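Local coordinates for gamma-glutamyltranspeptidase (Streptomyces lincolnensis, PDB 6J3A), which probably transfers or cleaves gamma-glutamyl groups as a member of the Ntn-hydrolase clan, at residues 99-103 with 443-447; 261-265 with 283-289. All coordinates share one frame; numbering follows the deposited sequence.

From the N terminus the chain reaches the first half of contact 1 at residues 99-103, in the loop between helices 87-92 and 111-122. It then runs through a largely helical region to strand 256-265, whose last residues meet helix 280-288 in contact 2; this closes a short loop of 17 residues that holds strand 268-272. Only much later, beyond strand 433-436, does the loop 443-447 return to 99-103 and close contact 1. The short loop therefore lies wholly within the long one. In space the two sit on opposite sides of the chain's centre, their centres 35 Å apart: contact 1 pins two loops together, contact 2 packs a helix on a strand.

Contact 1. Residues 99-103 with 443-447; sequences PGTGP and LQSNP
Gly-102 meets Ser-445 and Asn-446 where two irregular loops run side by side: the one between helices 87-92 and 111-122, and the one that follows strand 433-436 and leads into strand 448-449. The main tie is the backbone bond from Gly-102 N to Ser-445 O, 3.0 Å long and nearly straight at 164°. A second, weak bond runs from Asn-446 ND2 to Gly-102 O at 3.2 Å, bent to 141°. The peptide units on both sides of the Gly-102 CA are thus engaged, one by a main-chain carbonyl and the other by a side-chain amide.

Next to this polar pair, Thr-101 and Ser-445 make a carbon contact, with Thr-101 CG2 4.0 Å from Ser-445 CB. Because CG2 stands anti to the carbonyl carbon of Thr-101, the methyl lies alongside Ser-445. Separately, Thr-101 CA approaches Ser-445 O at 3.4 Å. The Thr-101 hydroxyl takes part in a weak hydrogen bond with Thr-236 N, and Gly-100 N bonds to Thr-236 OG1, so the loop after strand 233-234 is bonded to both Gly-100 and Thr-101.

In the partner loop, the stronger mate of Asn-446 ND2 is Leu-456 O; this bond probably sets the amide's rotation, and ND2 also reaches Gly-102 O weakly. Gln-444 NE2 bonds to His-53 O, tying the 443-447 loop to the segment after helix 36-50. A CB on Gly-102 would crowd the carbonyl oxygen before it and Pro-103 CD, which fits the glycine.

Two loops far apart in sequence are therefore joined by one well-aligned backbone bond and one weak side-chain bond. In this mostly buried place the N-H and C=O of Gly-102 each have a partner, and ND2 of Asn-446 serves two carbonyls.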
ATOM      1  N   PRO A  99      31.502  20.258  12.706  1.00 36.07           N
ATOM      2  CA  PRO A  99      30.259  20.264  13.478  1.00 35.28           C
ATOM      3  C   PRO A  99      29.087  19.527  12.813  1.00 34.35           C
ATOM      4  O   PRO A  99      28.985  19.492  11.588  1.00 33.87           O
ATOM      5  CB  PRO A  99      29.927  21.758  13.606  1.00 35.91           C
ATOM      6  CG  PRO A  99      31.206  22.481  13.378  1.00 36.22           C
ATOM      7  CD  PRO A  99      32.020  21.619  12.464  1.00 36.43           C
ATOM      8  N   GLY A 100      28.210  18.961  13.640  1.00 33.56           N
ATOM      9  CA  GLY A 100      26.989  18.325  13.169  1.00 32.67           C
ATOM     10  C   GLY A 100      25.979  19.295  12.582  1.00 32.13           C
ATOM     11  O   GLY A 100      25.118  18.895  11.797  1.00 31.12           O
ATOM     12  N   THR A 101      26.072  20.564  12.971  1.00 31.58           N
ATOM     13  CA  THR A 101      25.126  21.586  12.536  1.00 31.33           C
ATOM     14  C   THR A 101      25.817  22.824  11.986  1.00 30.65           C
ATOM     15  O   THR A 101      27.033  22.951  12.037  1.00 31.95           O
ATOM     16  CB  THR A 101      24.256  21.992  13.718  1.00 32.12           C
ATOM     17  OG1 THR A 101      25.095  22.475  14.771  1.00 32.49           O
ATOM     18  CG2 THR A 101      23.450  20.782  14.228  1.00 32.84           C
ATOM     19  N   GLY A 102      25.030  23.735  11.441  1.00 30.01           N
ATOM     20  CA  GLY A 102      25.545  25.042  11.070  1.00 30.16           C
ATOM     21  C   GLY A 102      26.141  25.057   9.677  1.00 29.85           C
ATOM     22  O   GLY A 102      26.258  24.008   9.057  1.00 29.94           O
ATOM     23  N   PRO A 103      26.517  26.256   9.180  1.00 30.35           N
ATOM     24  CA  PRO A 103      26.959  26.458   7.805  1.00 30.73           C
ATOM     25  C   PRO A 103      28.376  25.962   7.500  1.00 31.21           C
ATOM     26  O   PRO A 103      28.720  25.858   6.323  1.00 32.48           O
ATOM     27  CB  PRO A 103      26.851  27.975   7.618  1.00 30.38           C
ATOM     28  CG  PRO A 103      27.071  28.527   8.971  1.00 30.49           C
ATOM     29  CD  PRO A 103      26.537  27.517   9.941  1.00 30.56           C
ATOM     30  N   LEU A 443      15.525  19.928   8.598  1.00 26.10           N
ATOM     31  CA  LEU A 443      15.137  21.108   9.387  1.00 26.21           C
ATOM     32  C   LEU A 443      15.897  21.325  10.689  1.00 26.08           C
ATOM     33  O   LEU A 443      15.954  22.453  11.163  1.00 27.12           O
ATOM     34  CB  LEU A 443      13.632  21.092   9.698  1.00 26.57           C
ATOM     35  CG  LEU A 443      13.040  19.997  10.617  1.00 27.30           C
ATOM     36  CD1 LEU A 443      13.120  20.305  12.115  1.00 27.32           C
ATOM     37  CD2 LEU A 443      11.582  19.751  10.246  1.00 27.43           C
ATOM     38  N   GLN A 444      16.490  20.270  11.243  1.00 25.61           N
ATOM     39  CA  GLN A 444      16.960  20.267  12.637  1.00 26.24           C
ATOM     40  C   GLN A 444      18.448  20.583  12.779  1.00 27.36           C
ATOM     41  O   GLN A 444      18.987  20.508  13.895  1.00 27.19           O
ATOM     42  CB  GLN A 444      16.664  18.918  13.326  1.00 25.76           C
ATOM     43  CG  GLN A 444      17.466  17.721  12.808  1.00 25.41           C
ATOM     44  CD  GLN A 444      16.733  16.863  11.778  1.00 25.64           C
ATOM     45  OE1 GLN A 444      16.874  15.644  11.791  1.00 25.21           O
ATOM     46  NE2 GLN A 444      15.963  17.485  10.882  1.00 24.77           N
ATOM     47  N   SER A 445      19.104  20.914  11.660  1.00 28.04           N
ATOM     48  CA  SER A 445      20.569  21.081  11.626  1.00 28.52           C
ATOM     49  C   SER A 445      21.120  22.341  10.925  1.00 28.53           C
ATOM     50  O   SER A 445      22.328  22.563  10.944  1.00 28.65           O
ATOM     51  CB  SER A 445      21.201  19.818  11.038  1.00 28.61           C
ATOM     52  OG  SER A 445      20.881  18.674  11.830  1.00 28.34           O
ATOM     53  N   ASN A 446      20.254  23.164  10.333  1.00 28.93           N
ATOM     54  CA  ASN A 446      20.627  24.524   9.936  1.00 29.32           C
ATOM     55  C   ASN A 446      19.425  25.452  10.023  1.00 30.39           C
ATOM     56  O   ASN A 446      18.284  25.026   9.838  1.00 32.49           O
ATOM     57  CB  ASN A 446      21.213  24.568   8.516  1.00 28.35           C
ATOM     58  CG  ASN A 446      22.737  24.579   8.502  1.00 28.42           C
ATOM     59  OD1 ASN A 446      23.373  25.483   9.039  1.00 27.92           O
ATOM     60  ND2 ASN A 446      23.326  23.584   7.854  1.00 28.97           N
ATOM     61  N   PRO A 447      19.679  26.737  10.290  1.00 30.72           N
ATOM     62  CA  PRO A 447      18.574  27.678  10.229  1.00 30.50           C
ATOM     63  C   PRO A 447      18.022  27.777   8.803  1.00 28.89           C
ATOM     64  O   PRO A 447      18.781  27.703   7.834  1.00 27.28           O
ATOM     65  CB  PRO A 447      19.234  29.004  10.628  1.00 31.21           C
ATOM     66  CG  PRO A 447      20.642  28.864  10.146  1.00 30.81           C
ATOM     67  CD  PRO A 447      20.976  27.424  10.430  1.00 30.71           C
TER

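Contact 2. Residues 261-265 with 283-289; sequences ATYDW and LQQLALL
Tyr-263 and Trp-265 both hold CG anti to the backbone N (chi1 -172° and 174°), which sets their rings against Leu-286 and its neighbours on the helix. This is helix-on-sheet packing within the Ntn-hydrolase fold: strand 261-265 and helix 283-288 run at 24° to each other, with their axes 8.8 Å apart. Leu-283 reaches back, putting CD1 3.7 Å from Ala-261 CB, and its CD2 lies against Tyr-263 CB. The Tyr-263 ring continues past Leu-286 CB to Ala-287, whose CB is 3.5 Å from Tyr-263 CZ. An alanine in place of Tyr-263 is likely to open a gap beside Leu-286 and Ala-287, stripping the helix of much of its cover from the strand. Val-270 of the adjacent strand 268-272 touches Leu-283 and Leu-286, and Leu-511 of helix 506-519 packs on Leu-286 as well. At the far end Leu-286 and Trp-265 cross at about a right angle: Leu-286 CD2 sits over one face of the indole, displaced toward its rim, while Leu-289 CD1 comes within 4.0 Å of Trp-265 NE1.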
ATOM      1  N   ALA A 261      30.105   1.650  -9.781  1.00 28.48           N
ATOM      2  CA  ALA A 261      30.919   0.565  -9.255  1.00 27.25           C
ATOM      3  C   ALA A 261      30.041  -0.675  -9.301  1.00 26.11           C
ATOM      4  O   ALA A 261      28.860  -0.610  -8.984  1.00 23.82           O
ATOM      5  CB  ALA A 261      31.358   0.869  -7.832  1.00 27.18           C
ATOM      6  N   THR A 262      30.611  -1.790  -9.741  1.00 27.07           N
ATOM      7  CA  THR A 262      29.840  -3.013  -9.976  1.00 27.28           C
ATOM      8  C   THR A 262      30.582  -4.232  -9.480  1.00 27.55           C
ATOM      9  O   THR A 262      31.799  -4.246  -9.413  1.00 27.62           O
ATOM     10  CB  THR A 262      29.587  -3.264 -11.464  1.00 26.95           C
ATOM     11  OG1 THR A 262      30.845  -3.506 -12.103  1.00 26.85           O
ATOM     12  CG2 THR A 262      28.877  -2.080 -12.132  1.00 27.12           C
ATOM     13  N   TYR A 263      29.828  -5.271  -9.163  1.00 29.26           N
ATOM     14  CA  TYR A 263      30.402  -6.535  -8.758  1.00 29.77           C
ATOM     15  C   TYR A 263      29.466  -7.683  -9.140  1.00 29.67           C
ATOM     16  O   TYR A 263      28.277  -7.667  -8.827  1.00 28.24           O
ATOM     17  CB  TYR A 263      30.679  -6.540  -7.263  1.00 30.52           C
ATOM     18  CG  TYR A 263      31.451  -7.749  -6.824  1.00 32.69           C
ATOM     19  CD1 TYR A 263      32.775  -7.929  -7.220  1.00 34.38           C
ATOM     20  CD2 TYR A 263      30.859  -8.731  -6.024  1.00 33.75           C
ATOM     21  CE1 TYR A 263      33.493  -9.052  -6.835  1.00 34.97           C
ATOM     22  CE2 TYR A 263      31.571  -9.853  -5.621  1.00 34.50           C
ATOM     23  CZ  TYR A 263      32.885 -10.010  -6.032  1.00 34.85           C
ATOM     24  OH  TYR A 263      33.597 -11.114  -5.641  1.00 35.03           O
ATOM     25  N   ASP A 264      30.034  -8.668  -9.831  1.00 30.24           N
ATOM     26  CA  ASP A 264      29.333  -9.877 -10.230  1.00 29.72           C
ATOM     27  C   ASP A 264      29.333 -10.920  -9.102  1.00 29.35           C
ATOM     28  O   ASP A 264      30.387 -11.289  -8.576  1.00 28.13           O
ATOM     29  CB  ASP A 264      29.974 -10.434 -11.496  1.00 29.81           C
ATOM     30  CG  ASP A 264      29.722  -9.546 -12.725  1.00 31.16           C
ATOM     31  OD1 ASP A 264      29.076  -8.477 -12.615  1.00 31.63           O
ATOM     32  OD2 ASP A 264      30.177  -9.925 -13.822  1.00 32.76           O
ATOM     33  N   TRP A 265      28.137 -11.370  -8.728  1.00 29.10           N
ATOM     34  CA  TRP A 265      27.974 -12.390  -7.695  1.00 29.29           C
ATOM     35  C   TRP A 265      26.810 -13.328  -8.019  1.00 29.58           C
ATOM     36  O   TRP A 265      25.662 -12.890  -8.120  1.00 30.27           O
ATOM     37  CB  TRP A 265      27.760 -11.745  -6.320  1.00 28.64           C
ATOM     38  CG  TRP A 265      27.451 -12.741  -5.232  1.00 28.32           C
ATOM     39  CD1 TRP A 265      28.349 -13.481  -4.500  1.00 28.51           C
ATOM     40  CD2 TRP A 265      26.149 -13.121  -4.766  1.00 28.08           C
ATOM     41  NE1 TRP A 265      27.679 -14.289  -3.598  1.00 28.31           N
ATOM     42  CE2 TRP A 265      26.330 -14.089  -3.749  1.00 27.94           C
ATOM     43  CE3 TRP A 265      24.844 -12.741  -5.118  1.00 27.22           C
ATOM     44  CZ2 TRP A 265      25.254 -14.674  -3.076  1.00 27.69           C
ATOM     45  CZ3 TRP A 265      23.780 -13.323  -4.455  1.00 27.05           C
ATOM     46  CH2 TRP A 265      23.989 -14.278  -3.442  1.00 27.36           C
ATOM     47  N   LEU A 283      29.353  -4.026  -2.157  1.00 29.80           N
ATOM     48  CA  LEU A 283      30.100  -4.847  -3.099  1.00 29.01           C
ATOM     49  C   LEU A 283      31.249  -5.605  -2.389  1.00 28.77           C
ATOM     50  O   LEU A 283      31.456  -6.790  -2.641  1.00 29.50           O
ATOM     51  CB  LEU A 283      30.615  -3.995  -4.276  1.00 28.06           C
ATOM     52  CG  LEU A 283      29.628  -3.086  -5.038  1.00 27.57           C
ATOM     53  CD1 LEU A 283      30.271  -2.307  -6.177  1.00 27.23           C
ATOM     54  CD2 LEU A 283      28.499  -3.914  -5.599  1.00 28.32           C
ATOM     55  N   GLN A 284      31.961  -4.935  -1.485  1.00 28.93           N
ATOM     56  CA  GLN A 284      33.030  -5.582  -0.700  1.00 29.68           C
ATOM     57  C   GLN A 284      32.501  -6.700   0.187  1.00 30.59           C
ATOM     58  O   GLN A 284      33.162  -7.717   0.373  1.00 31.95           O
ATOM     59  CB  GLN A 284      33.793  -4.565   0.155  1.00 28.90           C
ATOM     60  CG  GLN A 284      34.816  -3.755  -0.632  1.00 28.75           C
ATOM     61  CD  GLN A 284      35.934  -3.191   0.214  1.00 28.74           C
ATOM     62  OE1 GLN A 284      36.175  -1.988   0.197  1.00 29.28           O
ATOM     63  NE2 GLN A 284      36.627  -4.057   0.961  1.00 28.03           N
ATOM     64  N   GLN A 285      31.305  -6.507   0.725  1.00 32.05           N
ATOM     65  CA  GLN A 285      30.654  -7.549   1.515  1.00 32.95           C
ATOM     66  C   GLN A 285      30.324  -8.803   0.695  1.00 32.40           C
ATOM     67  O   GLN A 285      30.426  -9.923   1.204  1.00 31.96           O
ATOM     68  CB  GLN A 285      29.406  -6.998   2.195  1.00 33.32           C
ATOM     69  CG  GLN A 285      29.725  -6.097   3.377  1.00 33.94           C
ATOM     70  CD  GLN A 285      28.490  -5.401   3.916  1.00 33.69           C
ATOM     71  OE1 GLN A 285      27.786  -5.943   4.757  1.00 34.04           O
ATOM     72  NE2 GLN A 285      28.225  -4.198   3.429  1.00 32.72           N
ATOM     73  N   LEU A 286      29.951  -8.594  -0.567  1.00 31.77           N
ATOM     74  CA  LEU A 286      29.634  -9.677  -1.500  1.00 31.75           C
ATOM     75  C   LEU A 286      30.882 -10.429  -1.922  1.00 31.98           C
ATOM     76  O   LEU A 286      30.883 -11.665  -1.982  1.00 32.95           O
ATOM     77  CB  LEU A 286      28.962  -9.118  -2.759  1.00 31.49           C
ATOM     78  CG  LEU A 286      27.534  -8.611  -2.638  1.00 30.80           C
ATOM     79  CD1 LEU A 286      27.120  -7.926  -3.929  1.00 30.75           C
ATOM     80  CD2 LEU A 286      26.589  -9.754  -2.329  1.00 31.20           C
ATOM     81  N   ALA A 287      31.933  -9.668  -2.234  1.00 30.40           N
ATOM     82  CA  ALA A 287      33.251 -10.236  -2.536  1.00 29.92           C
ATOM     83  C   ALA A 287      33.861 -11.055  -1.391  1.00 29.19           C
ATOM     84  O   ALA A 287      34.639 -11.972  -1.623  1.00 29.39           O
ATOM     85  CB  ALA A 287      34.204  -9.135  -2.940  1.00 29.72           C
ATOM     86  N   LEU A 288      33.496 -10.721  -0.165  1.00 29.75           N
ATOM     87  CA  LEU A 288      33.966 -11.453   1.016  1.00 31.20           C
ATOM     88  C   LEU A 288      33.372 -12.842   1.160  1.00 31.73           C
ATOM     89  O   LEU A 288      33.978 -13.712   1.785  1.00 32.06           O
ATOM     90  CB  LEU A 288      33.675 -10.651   2.302  1.00 31.07           C
ATOM     91  CG  LEU A 288      34.800  -9.991   3.114  1.00 31.33           C
ATOM     92  CD1 LEU A 288      36.150  -9.969   2.432  1.00 31.43           C
ATOM     93  CD2 LEU A 288      34.398  -8.574   3.503  1.00 32.10           C
ATOM     94  N   LEU A 289      32.194 -13.050   0.586  1.00 32.04           N
ATOM     95  CA  LEU A 289      31.436 -14.258   0.852  1.00 32.57           C
ATOM     96  C   LEU A 289      32.095 -15.487   0.234  1.00 32.68           C
ATOM     97  O   LEU A 289      32.662 -15.395  -0.848  1.00 32.20           O
ATOM     98  CB  LEU A 289      30.015 -14.106   0.311  1.00 32.26           C
ATOM     99  CG  LEU A 289      29.179 -12.984   0.940  1.00 31.60           C
ATOM    100  CD1 LEU A 289      27.928 -12.723   0.108  1.00 31.61           C
ATOM    101  CD2 LEU A 289      28.820 -13.285   2.391  1.00 30.92           C
TER